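Local coordinates for transmembrane oligosaccharyl transferase (Archaeoglobus fulgidus, PDB 3WAJ), which is a membrane-embedded transferase of the STT3/AglB family, joining a bundle of transmembrane helices of the GT-C clan to C-terminal globular domains and holding a zinc ion, at residues Tyr76-His81 against Ile566-Gln571; Ile224-Met229 against Leu285-Ile290; Ile415-Ala420 against Ala428-Ala433; Asp521-Gln526 against Tyr540-Tyr545; Val729-Ala732 against Pro738-Gly741. All coordinates share one frame; numbering follows the deposited sequence.

Contact 1: residues Tyr76-His81 against Ile566-Gln571; sequences YGSYTH and IANPFQ. With SO4 (sulfate ion), chain C.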
# COMPACT_ATOMS: atom_id res chain seq x y z
N TYR A 76 12.84 -4.32 -14.97
CA TYR A 76 13.36 -5.55 -14.37
C TYR A 76 12.29 -6.61 -14.16
O TYR A 76 12.53 -7.80 -14.36
CB TYR A 76 14.06 -5.25 -13.03
CG TYR A 76 15.17 -4.23 -13.16
CD1 TYR A 76 16.46 -4.62 -13.52
CD2 TYR A 76 14.94 -2.88 -12.91
CE1 TYR A 76 17.49 -3.68 -13.64
CE2 TYR A 76 15.97 -1.93 -13.03
CZ TYR A 76 17.23 -2.36 -13.39
OH TYR A 76 18.24 -1.45 -13.50
N GLY A 77 11.10 -6.19 -13.75
CA GLY A 77 10.05 -7.14 -13.45
C GLY A 77 10.09 -7.49 -11.97
O GLY A 77 11.12 -7.34 -11.31
N SER A 78 8.96 -7.97 -11.45
CA SER A 78 8.84 -8.28 -10.03
C SER A 78 8.28 -9.69 -9.83
O SER A 78 7.26 -10.07 -10.45
CB SER A 78 7.87 -7.28 -9.35
OG SER A 78 8.54 -6.18 -8.78
N TYR A 79 8.92 -10.45 -8.95
CA TYR A 79 8.30 -11.67 -8.46
C TYR A 79 7.06 -11.28 -7.69
O TYR A 79 7.05 -10.24 -7.04
CB TYR A 79 9.25 -12.41 -7.53
CG TYR A 79 10.47 -12.92 -8.23
CD1 TYR A 79 10.49 -14.17 -8.81
CD2 TYR A 79 11.61 -12.13 -8.32
CE1 TYR A 79 11.61 -14.63 -9.46
CE2 TYR A 79 12.72 -12.58 -8.96
CZ TYR A 79 12.72 -13.83 -9.53
OH TYR A 79 13.85 -14.27 -10.18
N THR A 80 6.04 -12.11 -7.74
CA THR A 80 4.76 -11.79 -7.14
C THR A 80 4.61 -12.52 -5.81
O THR A 80 4.45 -13.75 -5.79
CB THR A 80 3.59 -12.21 -8.07
OG1 THR A 80 3.58 -13.63 -8.23
CG2 THR A 80 3.77 -11.61 -9.43
N HIS A 81 4.66 -11.79 -4.70
CA HIS A 81 4.41 -12.46 -3.43
C HIS A 81 2.93 -12.67 -3.13
O HIS A 81 2.59 -13.43 -2.22
CB HIS A 81 5.10 -11.77 -2.25
CG HIS A 81 4.48 -10.47 -1.88
ND1 HIS A 81 4.79 -9.29 -2.51
CD2 HIS A 81 3.56 -10.15 -0.93
CE1 HIS A 81 4.09 -8.30 -1.99
NE2 HIS A 81 3.33 -8.80 -1.02
N ILE A 566 8.04 2.22 -13.66
CA ILE A 566 9.39 2.06 -13.13
C ILE A 566 9.35 1.66 -11.64
O ILE A 566 10.17 0.87 -11.15
CB ILE A 566 10.17 3.39 -13.33
CG1 ILE A 566 11.00 3.33 -14.61
CG2 ILE A 566 11.00 3.78 -12.09
CD1 ILE A 566 10.17 3.49 -15.90
N ALA A 567 8.37 2.20 -10.92
CA ALA A 567 8.28 1.98 -9.48
C ALA A 567 6.91 1.46 -9.01
O ALA A 567 5.89 1.72 -9.66
CB ALA A 567 8.69 3.25 -8.71
N ASN A 568 6.91 0.79 -7.86
CA ASN A 568 5.87 -0.12 -7.37
C ASN A 568 5.46 0.21 -5.96
O ASN A 568 6.28 0.66 -5.16
CB ASN A 568 6.49 -1.53 -7.18
CG ASN A 568 6.27 -2.42 -8.35
OD1 ASN A 568 5.36 -2.19 -9.14
ND2 ASN A 568 7.11 -3.45 -8.48
N PRO A 569 4.22 -0.15 -5.59
CA PRO A 569 3.85 -0.13 -4.17
C PRO A 569 4.46 -1.28 -3.34
O PRO A 569 4.17 -1.35 -2.15
CB PRO A 569 2.32 -0.20 -4.21
CG PRO A 569 1.97 0.40 -5.58
CD PRO A 569 3.04 -0.19 -6.47
N PHE A 570 5.26 -2.16 -3.95
CA PHE A 570 6.15 -3.06 -3.20
C PHE A 570 7.48 -2.38 -2.92
O PHE A 570 8.41 -3.03 -2.46
CB PHE A 570 6.47 -4.34 -3.98
CG PHE A 570 5.26 -5.02 -4.53
CD1 PHE A 570 4.16 -5.27 -3.73
CD2 PHE A 570 5.21 -5.38 -5.86
CE1 PHE A 570 3.03 -5.87 -4.25
CE2 PHE A 570 4.08 -5.98 -6.39
CZ PHE A 570 3.00 -6.23 -5.58
N GLN A 571 7.55 -1.08 -3.24
CA GLN A 571 8.76 -0.25 -3.10
C GLN A 571 9.94 -0.67 -3.98
O GLN A 571 11.09 -0.41 -3.64
CB GLN A 571 9.16 -0.11 -1.62
CG GLN A 571 8.08 0.58 -0.77
CD GLN A 571 8.38 0.57 0.73
OE1 GLN A 571 9.40 0.05 1.17
NE2 GLN A 571 7.48 1.16 1.51
S SO4 C . 1.95 -7.64 2.28
O1 SO4 C . 1.48 -7.30 0.93
O2 SO4 C . 3.35 -8.06 2.18
O3 SO4 C . 1.83 -6.45 3.13
O4 SO4 C . 1.18 -8.72 2.89
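H81 turns the edge of its imidazole toward one face of the F570 ring, an offset edge-to-face pair with centroids 5.1 Å apart and planes at 74°. The touching corner is H81 CE1, which lies 3.5 Å from both F570 CD1 and F570 CE1. Elsewhere on its rim the imidazole meets a sulfate ion: H81 NE2 donates to O1 of the sulfate at 3.1 Å, almost straight at 173°. The ring is set by an aromatic face at CE1 and an anion at NE2. With CG lodged between the backbone N and the carbonyl carbon (chi1 72°), the ring reaches F570 although the CB itself does not aim at it. At the rim of F570, near its plane, sits S78 OG, which also approaches N568 ND2 at 3.1 Å. A type I turn from N568 to Q571, closed by Q571 N to N568 O at 2.9 Å, presents the phenyl ring. H162 and R426 share the sulfate, and the side chain of H81 is about 7 Å from the zinc ion. The pairing joins the end of strand 78-79, in the STT3 N-terminal family region, to the loop after strand 564-565; F570 also meets H555 of helix 554-561, Y50 of helix 47-60 and F82 edge-to-face.

Contact 2: residues Ile224-Met229 against Leu285-Ile290; sequences IILAFM and LGSAVI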
# COMPACT_ATOMS: atom_id res chain seq x y z
N ILE A 224 3.66 -20.98 16.41
CA ILE A 224 2.63 -20.67 17.41
C ILE A 224 1.99 -21.94 17.98
O ILE A 224 1.99 -22.14 19.19
CB ILE A 224 1.55 -19.72 16.84
CG1 ILE A 224 2.14 -18.32 16.61
CG2 ILE A 224 0.35 -19.64 17.77
CD1 ILE A 224 1.17 -17.36 15.94
N ILE A 225 1.45 -22.78 17.11
CA ILE A 225 0.88 -24.06 17.52
C ILE A 225 1.90 -24.96 18.23
O ILE A 225 1.56 -25.67 19.18
CB ILE A 225 0.28 -24.81 16.32
CG1 ILE A 225 -0.84 -23.97 15.70
CG2 ILE A 225 -0.26 -26.18 16.74
CD1 ILE A 225 -1.47 -24.60 14.48
N LEU A 226 3.15 -24.93 17.79
CA LEU A 226 4.19 -25.74 18.43
C LEU A 226 4.44 -25.25 19.85
O LEU A 226 4.73 -26.04 20.73
CB LEU A 226 5.47 -25.75 17.62
CG LEU A 226 5.43 -26.60 16.36
CD1 LEU A 226 6.71 -26.39 15.56
CD2 LEU A 226 5.25 -28.08 16.70
N ALA A 227 4.30 -23.94 20.07
CA ALA A 227 4.35 -23.40 21.43
C ALA A 227 3.24 -23.99 22.32
O ALA A 227 3.45 -24.19 23.52
CB ALA A 227 4.32 -21.88 21.43
N PHE A 228 2.08 -24.27 21.73
CA PHE A 228 0.99 -24.92 22.47
C PHE A 228 1.47 -26.25 23.02
O PHE A 228 1.17 -26.60 24.16
CB PHE A 228 -0.25 -25.20 21.60
CG PHE A 228 -0.91 -23.97 21.01
CD1 PHE A 228 -0.58 -22.70 21.45
CD2 PHE A 228 -1.86 -24.11 20.03
CE1 PHE A 228 -1.18 -21.57 20.90
CE2 PHE A 228 -2.48 -22.99 19.47
CZ PHE A 228 -2.14 -21.72 19.91
N MET A 229 2.20 -26.99 22.20
CA MET A 229 2.67 -28.30 22.61
C MET A 229 3.81 -28.17 23.60
O MET A 229 3.83 -28.88 24.62
CB MET A 229 3.08 -29.14 21.40
CG MET A 229 1.95 -29.31 20.40
SD MET A 229 2.46 -30.17 18.90
CE MET A 229 3.03 -31.72 19.61
N LEU A 285 6.73 -29.17 7.07
CA LEU A 285 7.21 -30.55 7.21
C LEU A 285 7.99 -30.73 8.51
O LEU A 285 7.80 -31.71 9.22
CB LEU A 285 8.09 -30.97 6.03
CG LEU A 285 7.43 -31.30 4.70
CD1 LEU A 285 8.50 -31.33 3.59
CD2 LEU A 285 6.68 -32.62 4.76
N GLY A 286 8.86 -29.78 8.81
CA GLY A 286 9.62 -29.83 10.04
C GLY A 286 8.69 -29.86 11.24
O GLY A 286 8.88 -30.67 12.15
N SER A 287 7.68 -29.00 11.23
CA SER A 287 6.70 -28.94 12.31
C SER A 287 6.03 -30.29 12.51
O SER A 287 5.71 -30.68 13.64
CB SER A 287 5.64 -27.87 12.02
OG SER A 287 6.21 -26.58 12.14
N ALA A 288 5.82 -31.01 11.41
CA ALA A 288 5.18 -32.32 11.47
C ALA A 288 6.11 -33.29 12.19
O ALA A 288 5.67 -34.13 12.97
CB ALA A 288 4.87 -32.81 10.08
N VAL A 289 7.39 -33.15 11.92
CA VAL A 289 8.40 -33.96 12.56
C VAL A 289 8.51 -33.66 14.05
O VAL A 289 8.52 -34.59 14.86
CB VAL A 289 9.74 -33.79 11.87
CG1 VAL A 289 10.82 -34.57 12.60
CG2 VAL A 289 9.63 -34.24 10.43
N ILE A 290 8.59 -32.37 14.41
CA ILE A 290 8.60 -31.94 15.82
C ILE A 290 7.43 -32.55 16.60
O ILE A 290 7.60 -33.10 17.69
CB ILE A 290 8.44 -30.41 15.97
CG1 ILE A 290 9.34 -29.64 15.01
CG2 ILE A 290 8.65 -29.99 17.42
CD1 ILE A 290 10.75 -29.62 15.39
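L226 carries this contact, facing S287 and I290 from the neighbouring helix with its two methyl groups divided between them. Its CG stands anti to the carbonyl carbon (chi1 -74°), which sends the isobutyl fork across the gap; the CA of L226 and the CA of S287 are 7.3 Å apart. One branch, L226 CD1, rests on the serine, 3.5 Å from S287 OG and 4.0 Å from S287 CB. The other, L226 CD2, lies 4.0 Å from both CG2 and CB of I290, and the leucine and isoleucine side chains run at about a right angle to each other. S287 and I290 are three residues apart, so the fork spans nearly one turn of helix 278-303. This is apolar helix-helix packing inside the polytopic bundle of the STT3 N-terminal family, and the single hydroxyl in it is provided for within its own helix: S287 OG bonds back to V283 O, a common way for a serine to be accommodated among hydrocarbon. Further along, F228 points elsewhere and packs on F405, A409 and I412 of helix 405-420. M229, one turn after I225, points toward the partner helix again, where it touches A291 and F294 just beyond I290.

Contact 3: residues Ile415-Ala420 against Ala428-Ala433; sequences IAMFIA and AYYFAA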
# COMPACT_ATOMS: atom_id res chain seq x y z
N ILE A 415 -0.44 -13.37 23.40
CA ILE A 415 0.88 -12.86 23.76
C ILE A 415 1.84 -12.85 22.58
O ILE A 415 2.58 -11.88 22.39
CB ILE A 415 1.49 -13.66 24.91
CG1 ILE A 415 0.64 -13.50 26.17
CG2 ILE A 415 2.93 -13.24 25.17
CD1 ILE A 415 1.00 -14.49 27.25
N ALA A 416 1.85 -13.92 21.79
CA ALA A 416 2.72 -13.99 20.62
C ALA A 416 2.38 -12.86 19.67
O ALA A 416 3.26 -12.22 19.10
CB ALA A 416 2.58 -15.32 19.92
N MET A 417 1.08 -12.63 19.50
CA MET A 417 0.57 -11.52 18.71
C MET A 417 1.17 -10.22 19.24
O MET A 417 1.79 -9.45 18.50
CB MET A 417 -0.95 -11.48 18.81
CG MET A 417 -1.70 -11.09 17.55
SD MET A 417 -2.20 -12.49 16.51
CE MET A 417 -0.63 -13.11 15.92
N PHE A 418 0.96 -9.99 20.53
CA PHE A 418 1.48 -8.82 21.22
C PHE A 418 2.98 -8.68 21.07
O PHE A 418 3.47 -7.63 20.67
CB PHE A 418 1.13 -8.92 22.69
CG PHE A 418 0.23 -7.84 23.16
CD1 PHE A 418 0.74 -6.63 23.58
CD2 PHE A 418 -1.15 -8.04 23.18
CE1 PHE A 418 -0.09 -5.62 24.02
CE2 PHE A 418 -2.00 -7.03 23.62
CZ PHE A 418 -1.47 -5.82 24.04
N ILE A 419 3.72 -9.74 21.40
CA ILE A 419 5.17 -9.72 21.35
C ILE A 419 5.70 -9.40 19.95
O ILE A 419 6.58 -8.56 19.78
CB ILE A 419 5.78 -11.05 21.88
CG1 ILE A 419 5.44 -11.24 23.37
CG2 ILE A 419 7.28 -11.08 21.69
CD1 ILE A 419 6.06 -10.21 24.29
N ALA A 420 5.14 -10.04 18.93
CA ALA A 420 5.66 -9.87 17.57
C ALA A 420 5.16 -8.59 16.90
O ALA A 420 5.90 -7.97 16.13
CB ALA A 420 5.33 -11.10 16.71
N ALA A 428 -1.97 -4.33 12.69
CA ALA A 428 -3.01 -4.06 13.67
C ALA A 428 -4.22 -4.98 13.53
O ALA A 428 -4.80 -5.39 14.53
CB ALA A 428 -3.44 -2.61 13.60
N TYR A 429 -4.57 -5.31 12.28
CA TYR A 429 -5.76 -6.13 12.00
C TYR A 429 -5.76 -7.49 12.71
O TYR A 429 -6.81 -8.07 12.98
CB TYR A 429 -5.99 -6.30 10.50
CG TYR A 429 -4.81 -6.87 9.74
CD1 TYR A 429 -4.59 -8.23 9.69
CD2 TYR A 429 -3.94 -6.04 9.05
CE1 TYR A 429 -3.51 -8.76 8.99
CE2 TYR A 429 -2.88 -6.55 8.36
CZ TYR A 429 -2.66 -7.92 8.34
OH TYR A 429 -1.59 -8.43 7.64
N TYR A 430 -4.57 -7.98 13.05
CA TYR A 430 -4.48 -9.24 13.77
C TYR A 430 -5.02 -9.15 15.21
O TYR A 430 -5.39 -10.17 15.80
CB TYR A 430 -3.05 -9.75 13.75
CG TYR A 430 -2.64 -10.52 12.51
CD1 TYR A 430 -3.26 -11.71 12.17
CD2 TYR A 430 -1.61 -10.08 11.71
CE1 TYR A 430 -2.88 -12.43 11.06
CE2 TYR A 430 -1.21 -10.80 10.59
CZ TYR A 430 -1.86 -11.98 10.28
OH TYR A 430 -1.48 -12.70 9.18
N PHE A 431 -5.07 -7.94 15.77
CA PHE A 431 -5.56 -7.78 17.14
C PHE A 431 -7.09 -7.81 17.18
O PHE A 431 -7.68 -8.07 18.23
CB PHE A 431 -5.03 -6.48 17.78
CG PHE A 431 -3.56 -6.54 18.15
CD1 PHE A 431 -3.03 -7.66 18.78
CD2 PHE A 431 -2.72 -5.47 17.87
CE1 PHE A 431 -1.68 -7.71 19.12
CE2 PHE A 431 -1.37 -5.51 18.21
CZ PHE A 431 -0.85 -6.64 18.83
N ALA A 432 -7.71 -7.57 16.03
CA ALA A 432 -9.16 -7.50 15.94
C ALA A 432 -9.84 -8.74 16.54
O ALA A 432 -10.64 -8.63 17.47
CB ALA A 432 -9.59 -7.31 14.51
N ALA A 433 -9.51 -9.92 16.02
CA ALA A 433 -10.05 -11.16 16.55
C ALA A 433 -9.71 -11.33 18.02
O ALA A 433 -10.51 -11.87 18.77
CB ALA A 433 -9.55 -12.35 15.76
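M417 and F431 lie alongside each other, their side chains running in opposite directions, with M417 CG 3.7 Å from F431 CE1. The same edge of the phenyl ring lies against backbone: F418 N is in its plane, 3.8 Å from F431 CE1, and M417 O is 3.9 Å from F431 CZ. F418 adds its own ring; its side chain and that of F431 cross at about a right angle, with the ring planes inclined at 47° and the centroids 5.3 Å apart. The methionine chain bends at its second and third torsions, and the bend carries its sulfur to the next residue over: M417 SD sits 4.0 Å from Y430 CB and 5.3 Å from the centroid of the Y430 ring, 48° off the normal, an oblique Met-aromatic contact. Y430 is positioned in turn from its far end, where the hydroxyl bonds to Y211 OH and more weakly to E166. Q170 of helix 163-181 touches both M417 and Y430. The two segments belong to a helical hairpin: helix 405-420 and helix 429-446 follow one another across a short loop and run antiparallel, with segment axes 10.5 Å apart at their closest, and L421 from that loop packs against Y430 and F431.

Contact 4: residues Asp521-Gln526 against Tyr540-Tyr545; sequences DEYYLQ and YPFETY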
# COMPACT_ATOMS: atom_id res chain seq x y z
N ASP A 521 -1.78 -4.71 -24.37
CA ASP A 521 -2.97 -5.50 -24.02
C ASP A 521 -2.78 -7.01 -24.14
O ASP A 521 -3.19 -7.75 -23.25
CB ASP A 521 -4.22 -5.02 -24.77
CG ASP A 521 -4.73 -3.66 -24.26
OD1 ASP A 521 -5.72 -3.15 -24.83
OD2 ASP A 521 -4.16 -3.10 -23.30
N GLU A 522 -2.13 -7.48 -25.21
CA GLU A 522 -1.82 -8.92 -25.33
C GLU A 522 -0.88 -9.36 -24.22
O GLU A 522 -1.10 -10.39 -23.58
CB GLU A 522 -1.09 -9.25 -26.63
CG GLU A 522 -1.73 -8.80 -27.91
CD GLU A 522 -0.72 -8.77 -29.03
OE1 GLU A 522 0.48 -8.58 -28.73
OE2 GLU A 522 -1.12 -8.94 -30.20
N TYR A 523 0.19 -8.60 -24.04
CA TYR A 523 1.29 -9.00 -23.16
C TYR A 523 0.79 -9.07 -21.72
O TYR A 523 1.14 -9.98 -20.97
CB TYR A 523 2.49 -8.05 -23.31
CG TYR A 523 3.76 -8.59 -22.70
CD1 TYR A 523 4.50 -7.82 -21.83
CD2 TYR A 523 4.20 -9.88 -22.97
CE1 TYR A 523 5.67 -8.30 -21.26
CE2 TYR A 523 5.36 -10.39 -22.40
CZ TYR A 523 6.09 -9.59 -21.55
OH TYR A 523 7.25 -10.07 -20.97
N TYR A 524 -0.05 -8.10 -21.35
CA TYR A 524 -0.72 -8.06 -20.06
C TYR A 524 -1.33 -9.40 -19.67
O TYR A 524 -1.37 -9.75 -18.49
CB TYR A 524 -1.82 -6.99 -20.13
CG TYR A 524 -2.41 -6.55 -18.82
CD1 TYR A 524 -3.63 -7.05 -18.39
CD2 TYR A 524 -1.75 -5.63 -18.01
CE1 TYR A 524 -4.19 -6.65 -17.20
CE2 TYR A 524 -2.30 -5.22 -16.80
CZ TYR A 524 -3.52 -5.74 -16.40
OH TYR A 524 -4.10 -5.35 -15.21
N LEU A 525 -1.80 -10.16 -20.67
CA LEU A 525 -2.52 -11.40 -20.39
C LEU A 525 -1.68 -12.67 -20.53
O LEU A 525 -2.17 -13.77 -20.33
CB LEU A 525 -3.78 -11.49 -21.23
CG LEU A 525 -4.70 -10.28 -21.01
CD1 LEU A 525 -5.81 -10.27 -22.03
CD2 LEU A 525 -5.28 -10.30 -19.59
N GLN A 526 -0.39 -12.51 -20.84
CA GLN A 526 0.48 -13.67 -21.06
C GLN A 526 1.00 -14.30 -19.78
O GLN A 526 1.27 -13.61 -18.78
CB GLN A 526 1.69 -13.29 -21.92
CG GLN A 526 1.34 -12.92 -23.33
CD GLN A 526 0.65 -14.05 -24.05
OE1 GLN A 526 -0.50 -13.91 -24.46
NE2 GLN A 526 1.34 -15.17 -24.21
N TYR A 540 12.25 -8.25 -22.86
CA TYR A 540 10.87 -8.14 -23.35
C TYR A 540 10.73 -8.67 -24.77
O TYR A 540 11.65 -8.53 -25.56
CB TYR A 540 10.40 -6.68 -23.26
CG TYR A 540 10.30 -6.21 -21.84
CD1 TYR A 540 11.39 -5.63 -21.21
CD2 TYR A 540 9.13 -6.35 -21.11
CE1 TYR A 540 11.31 -5.19 -19.88
CE2 TYR A 540 9.03 -5.92 -19.79
CZ TYR A 540 10.13 -5.34 -19.18
OH TYR A 540 10.04 -4.92 -17.86
N PRO A 541 9.57 -9.28 -25.09
CA PRO A 541 9.27 -9.92 -26.38
C PRO A 541 8.95 -8.89 -27.44
O PRO A 541 8.63 -9.23 -28.58
CB PRO A 541 8.01 -10.75 -26.10
CG PRO A 541 7.81 -10.70 -24.61
CD PRO A 541 8.45 -9.45 -24.14
N PHE A 542 8.98 -7.63 -27.04
CA PHE A 542 8.79 -6.55 -27.98
C PHE A 542 9.42 -5.25 -27.48
O PHE A 542 9.80 -5.09 -26.32
CB PHE A 542 7.30 -6.34 -28.30
CG PHE A 542 6.48 -5.74 -27.15
CD1 PHE A 542 6.24 -6.47 -25.98
CD2 PHE A 542 5.92 -4.47 -27.26
CE1 PHE A 542 5.47 -5.93 -24.93
CE2 PHE A 542 5.16 -3.93 -26.22
CZ PHE A 542 4.93 -4.66 -25.06
N GLU A 543 9.50 -4.34 -28.42
CA GLU A 543 9.94 -2.97 -28.26
C GLU A 543 9.10 -2.22 -27.17
O GLU A 543 7.97 -1.81 -27.42
CB GLU A 543 9.83 -2.34 -29.66
CG GLU A 543 8.66 -2.94 -30.60
CD GLU A 543 8.93 -4.34 -31.31
OE1 GLU A 543 7.98 -4.95 -31.88
OE2 GLU A 543 10.07 -4.83 -31.31
N THR A 544 9.64 -2.07 -25.96
CA THR A 544 8.87 -1.47 -24.85
C THR A 544 9.35 -0.09 -24.36
O THR A 544 10.41 0.38 -24.74
CB THR A 544 8.83 -2.40 -23.62
OG1 THR A 544 10.16 -2.63 -23.13
CG2 THR A 544 8.13 -3.71 -23.94
N TYR A 545 8.58 0.54 -23.47
CA TYR A 545 9.02 1.77 -22.80
C TYR A 545 8.49 1.84 -21.37
O TYR A 545 7.51 1.16 -21.03
CB TYR A 545 8.61 3.04 -23.60
CG TYR A 545 7.13 3.14 -23.89
CD1 TYR A 545 6.22 3.49 -22.90
CD2 TYR A 545 6.64 2.89 -25.17
CE1 TYR A 545 4.86 3.58 -23.18
CE2 TYR A 545 5.28 2.98 -25.46
CZ TYR A 545 4.40 3.32 -24.45
OH TYR A 545 3.05 3.41 -24.72
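Y523 extends its ring from the last turn of helix 517-524 into a bay made by Y540, P541 and F542. From the start of the side chain, Y523 CB is 4.0 Å from F542 CE1, and the same phenyl carbon comes to 3.8 Å from Y523 CD1. The Y523 ring swings into this position because its CG stands anti to the backbone N (chi1 -166°). F542 approaches edge first: an offset edge-to-face pair with centroids 5.6 Å apart and planes at 75°, while T544 CG2 sits over the centre of one face of F542. F542, P541 and Y540 all touch the tyrosine from one side of its ring plane. All of this belongs to the AglB core domain family region, where the loop holding 540-545 runs back past the helix before entering strand 546-548 of a five-stranded mixed sheet. Farther out on the ring, Y523 CE1 meets the rim of Y540, in its plane, at 4.0 Å from Y540 CD2. That second tyrosine is tethered by its own hydroxyl to P70 O. On the other branch Y523 CE2 approaches P541 CG to 3.3 Å. At the tip Y523 OH lies 3.4 Å from P541 CD.

Contact 5: residues Val729-Ala732 against Pro738-Gly741; sequences VMRA and PTMG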
# COMPACT_ATOMS: atom_id res chain seq x y z
N VAL A 729 -4.55 31.49 5.92
CA VAL A 729 -4.64 32.14 7.22
C VAL A 729 -5.84 31.60 7.96
O VAL A 729 -5.75 31.29 9.15
CB VAL A 729 -4.78 33.65 7.05
CG1 VAL A 729 -5.04 34.31 8.39
CG2 VAL A 729 -3.53 34.21 6.40
N MET A 730 -6.95 31.48 7.25
CA MET A 730 -8.15 30.90 7.82
C MET A 730 -7.86 29.54 8.45
O MET A 730 -8.21 29.32 9.61
CB MET A 730 -9.25 30.75 6.76
CG MET A 730 -10.48 30.02 7.27
SD MET A 730 -11.10 28.74 6.15
CE MET A 730 -11.88 27.64 7.32
N ARG A 731 -7.21 28.63 7.71
CA ARG A 731 -6.94 27.29 8.22
C ARG A 731 -5.86 27.30 9.29
O ARG A 731 -5.83 26.45 10.17
CB ARG A 731 -6.59 26.32 7.07
CG ARG A 731 -7.78 26.00 6.16
CD ARG A 731 -7.36 25.37 4.85
NE ARG A 731 -7.24 23.93 4.97
CZ ARG A 731 -8.13 23.05 4.50
NH1 ARG A 731 -9.19 23.47 3.85
NH2 ARG A 731 -7.92 21.76 4.68
N ALA A 732 -4.98 28.29 9.22
CA ALA A 732 -3.84 28.40 10.13
C ALA A 732 -4.19 28.52 11.61
O ALA A 732 -3.35 28.24 12.47
CB ALA A 732 -2.95 29.54 9.71
N PRO A 738 -2.83 24.48 4.29
CA PRO A 738 -3.78 24.72 3.19
C PRO A 738 -4.01 23.48 2.33
O PRO A 738 -3.18 22.55 2.38
CB PRO A 738 -3.06 25.78 2.33
CG PRO A 738 -1.96 26.37 3.24
CD PRO A 738 -1.57 25.22 4.13
N THR A 739 -5.11 23.46 1.58
CA THR A 739 -5.35 22.42 0.57
C THR A 739 -4.21 22.44 -0.43
O THR A 739 -3.59 23.49 -0.66
CB THR A 739 -6.68 22.63 -0.18
OG1 THR A 739 -6.63 23.88 -0.87
CG2 THR A 739 -7.88 22.60 0.77
N MET A 740 -3.94 21.29 -1.05
CA MET A 740 -2.76 21.15 -1.89
C MET A 740 -2.70 22.12 -3.08
O MET A 740 -1.63 22.63 -3.41
CB MET A 740 -2.59 19.70 -2.34
CG MET A 740 -2.05 18.83 -1.21
SD MET A 740 -1.97 17.07 -1.61
CE MET A 740 -3.72 16.79 -1.98
N GLY A 741 -3.85 22.38 -3.70
CA GLY A 741 -3.94 23.39 -4.74
C GLY A 741 -3.49 24.76 -4.27
O GLY A 741 -2.77 25.49 -4.97
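R731 and P738 bring their CA atoms within 6.5 Å where helix 717-732 gives way, through a short loop, to helix 740-755. The fold element is a helix-loop-helix connection, with T739 at the N-cap position of the second helix. Extended backbone at P738 and T739 precedes that helix start, and the arginine runs along it. R731 CD and R731 NE each lie 4.0 Å from P738 CA, so the end of the aliphatic chain and the start of the guanidinium lie against that carbon, while the proline CB is directed away. A bend at the third torsion (chi3 87°) turns the guanidinium toward T739. R731 NE is bonded to S737 O in the loop, which fixes the root of the charged group and directs the remainder across the next two residues. Polar atoms of the cap have acceptors of their own: T739 N bonds to E727, while E704 accepts from G741 N and, weakly, from T739 OG1. A carboxylate at a helix start would be expected to suit the helix dipole. The methyl branch of T739 meets the arginine: T739 CG2 sits over one face of the guanidinium, 3.4 Å above the plane and shifted toward the rim, 3.5 Å from R731 NH1.

Overall arrangement
The five contacts show interface chemistry following location. Contacts 2 and 3 lie in the helical membrane part: one is almost purely aliphatic, the other mixes sulfur and aromatic rings, and helix 405-420 connects them, since it also packs on the helix of 224-229. Contact 1, nearest the chain centre and close to zinc, joins two family regions and alone includes a bound anion. Contact 4 is nested in the chain loop that contact 1 closes and abuts it, Y76 N lying 4.1 Å from Y540 OH; it is aromatic again but shallower, with an exposed proline. Contact 5, about 56 Å from contact 2 between centres, sets an arginine against a threonine methyl at a helix start, among backbone N-H groups bonded to carboxylates. None is wholly buried.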